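PDB 3T0O: ribonuclease T2 from Homo sapiens, which cleaves single-stranded RNA, preferentially between purine and uridine residues, and so degrades microbial RNA into fragments sensed by TLR8. Local coordinates for residues I136-V141 / P221-P226. Residues are numbered along the deposited sequence; the frame is centred on the assembly and turned at random.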
# COMPACT_ATOMS: atom_id res chain seq x y z
N ILE A 136 7.65 16.53 12.85
CA ILE A 136 8.68 16.27 13.84
C ILE A 136 8.11 15.80 15.17
O ILE A 136 8.79 15.09 15.97
CB ILE A 136 9.49 17.60 14.07
CG1 ILE A 136 10.01 18.10 12.73
CG2 ILE A 136 10.57 17.42 15.11
CD1 ILE A 136 10.93 17.04 12.03
N ASN A 137 6.90 16.27 15.43
CA ASN A 137 6.22 15.92 16.65
C ASN A 137 5.60 14.55 16.48
O ASN A 137 4.94 14.28 15.45
CB ASN A 137 5.12 16.92 16.97
CG ASN A 137 4.65 16.80 18.44
OD1 ASN A 137 5.45 16.85 19.38
ND2 ASN A 137 3.36 16.61 18.61
N TYR A 138 5.80 13.69 17.48
CA TYR A 138 5.14 12.39 17.40
C TYR A 138 3.61 12.46 17.48
O TYR A 138 3.09 13.33 18.13
CB TYR A 138 5.61 11.50 18.52
CG TYR A 138 7.07 11.27 18.55
CD1 TYR A 138 7.88 11.36 17.37
CD2 TYR A 138 7.66 10.94 19.76
CE1 TYR A 138 9.25 11.13 17.43
CE2 TYR A 138 9.02 10.67 19.81
CZ TYR A 138 9.79 10.77 18.66
OH TYR A 138 11.13 10.50 18.85
N TYR A 139 2.94 11.48 16.88
CA TYR A 139 1.53 11.24 17.03
C TYR A 139 1.37 10.09 17.97
O TYR A 139 2.37 9.45 18.39
CB TYR A 139 0.93 10.82 15.69
CG TYR A 139 0.84 12.01 14.75
CD1 TYR A 139 -0.24 12.86 14.80
CD2 TYR A 139 1.89 12.31 13.88
CE1 TYR A 139 -0.33 13.96 14.02
CE2 TYR A 139 1.79 13.43 13.05
CZ TYR A 139 0.68 14.21 13.12
OH TYR A 139 0.63 15.33 12.35
N GLN A 140 0.13 9.79 18.31
CA GLN A 140 -0.14 8.47 18.89
C GLN A 140 -0.68 7.54 17.83
O GLN A 140 -1.31 7.97 16.89
CB GLN A 140 -1.19 8.57 19.97
CG GLN A 140 -0.76 9.49 21.12
CD GLN A 140 0.31 8.83 21.93
OE1 GLN A 140 0.15 7.69 22.42
NE2 GLN A 140 1.41 9.54 22.10
N VAL A 141 -0.37 6.25 17.92
CA VAL A 141 -0.94 5.32 16.98
C VAL A 141 -2.46 5.43 16.97
O VAL A 141 -3.00 5.32 15.88
CB VAL A 141 -0.50 3.89 17.26
CG1 VAL A 141 -1.30 2.91 16.38
CG2 VAL A 141 1.04 3.84 16.97
N PRO A 221 3.42 6.41 21.18
CA PRO A 221 3.94 7.40 20.23
C PRO A 221 4.45 6.79 18.97
O PRO A 221 4.91 5.61 18.95
CB PRO A 221 5.10 8.10 21.00
CG PRO A 221 4.91 7.68 22.36
CD PRO A 221 4.14 6.45 22.46
N VAL A 222 4.25 7.52 17.90
CA VAL A 222 4.72 7.04 16.62
C VAL A 222 5.23 8.25 15.83
O VAL A 222 4.64 9.36 15.87
CB VAL A 222 3.57 6.22 15.87
CG1 VAL A 222 2.33 7.09 15.68
CG2 VAL A 222 4.08 5.71 14.46
N PHE A 223 6.31 8.02 15.12
CA PHE A 223 6.85 9.08 14.25
C PHE A 223 6.29 8.89 12.86
O PHE A 223 6.35 7.81 12.28
CB PHE A 223 8.39 8.92 14.27
CG PHE A 223 9.16 9.95 13.53
CD1 PHE A 223 8.78 11.29 13.52
CD2 PHE A 223 10.31 9.58 12.87
CE1 PHE A 223 9.55 12.28 12.81
CE2 PHE A 223 11.09 10.57 12.17
CZ PHE A 223 10.68 11.90 12.17
N TYR A 224 5.85 10.00 12.27
CA TYR A 224 5.31 10.01 10.90
C TYR A 224 6.25 11.02 10.18
O TYR A 224 6.03 12.26 10.23
CB TYR A 224 3.88 10.53 11.00
CG TYR A 224 3.15 10.70 9.70
CD1 TYR A 224 3.51 9.96 8.56
CD2 TYR A 224 2.05 11.50 9.65
CE1 TYR A 224 2.83 10.11 7.34
CE2 TYR A 224 1.31 11.64 8.50
CZ TYR A 224 1.71 10.95 7.33
OH TYR A 224 0.94 11.07 6.21
N PRO A 225 7.29 10.52 9.57
CA PRO A 225 8.43 11.37 9.21
C PRO A 225 8.20 12.19 7.97
O PRO A 225 7.71 11.68 6.94
CB PRO A 225 9.57 10.36 8.92
CG PRO A 225 8.93 9.10 8.60
CD PRO A 225 7.61 9.09 9.44
N PRO A 226 8.50 13.49 8.05
CA PRO A 226 8.53 14.30 6.80
C PRO A 226 9.60 13.77 5.83
O PRO A 226 10.69 13.39 6.26
CB PRO A 226 8.89 15.70 7.30
CG PRO A 226 8.78 15.67 8.74
CD PRO A 226 8.83 14.25 9.24
O HOH W 1 5.52 12.51 13.47
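Tyr-138 and Tyr-139 both hold CG anti to the carbonyl carbon (chi1 -58° and -73°), while Phe-223 and Tyr-224 hold CG anti to the backbone N. These torsions pair the rings between the two segments, Tyr-138 with Phe-223 and Tyr-139 with Tyr-224. Tyr-138 turns an edge to Phe-223, with CE1 3.9 Å from Phe-223 CD1. The two planes are inclined at 66°. Tyr-138 CD2 also meets Pro-221 CB obliquely. Tyr-139 CE2 lies 3.9 Å from Tyr-224 CD2, in the plane of the Tyr-224 ring and at its edge. The hydroxyl of Tyr-139 bonds to Lys-133 O, and that of Tyr-224 to Trp-38 NE1.

The backbone bonds are made by one residue pair. Tyr-139 N donates to Val-222 O at 2.9 Å, in the carbonyl plane. Val-222 N donates to Tyr-139 O at 2.7 Å, but from above that carbonyl's plane. Pro-221 CA adds a CA-H...O contact of 3.2 Å to Tyr-139 O. By Asn-137 and Tyr-224 the segments have moved apart, and a water bridges them. The water accepts from Tyr-224 N at 2.8 Å and can donate to Asn-137 O at 2.7 Å, though other acceptors compete.

Val-222 puts CG1 in the crowded position between its N and carbonyl carbon, against the backbone of Gln-140 and Val-141. Its CB packs against Val-141 CG2, and the side chain also touches Ile-172 of strand 171-180. At the far end, Ile-136 CD1 reaches Pro-226 CG.

The arrangement is a two-stranded antiparallel ribbon with one hydrogen-bonded pair, Tyr-139 with Val-222. It joins the lead-in to helix 141-152 to the C-terminal segment, at the periphery of the alpha/beta fold of RNase T2 and away from its predicted active-site histidines.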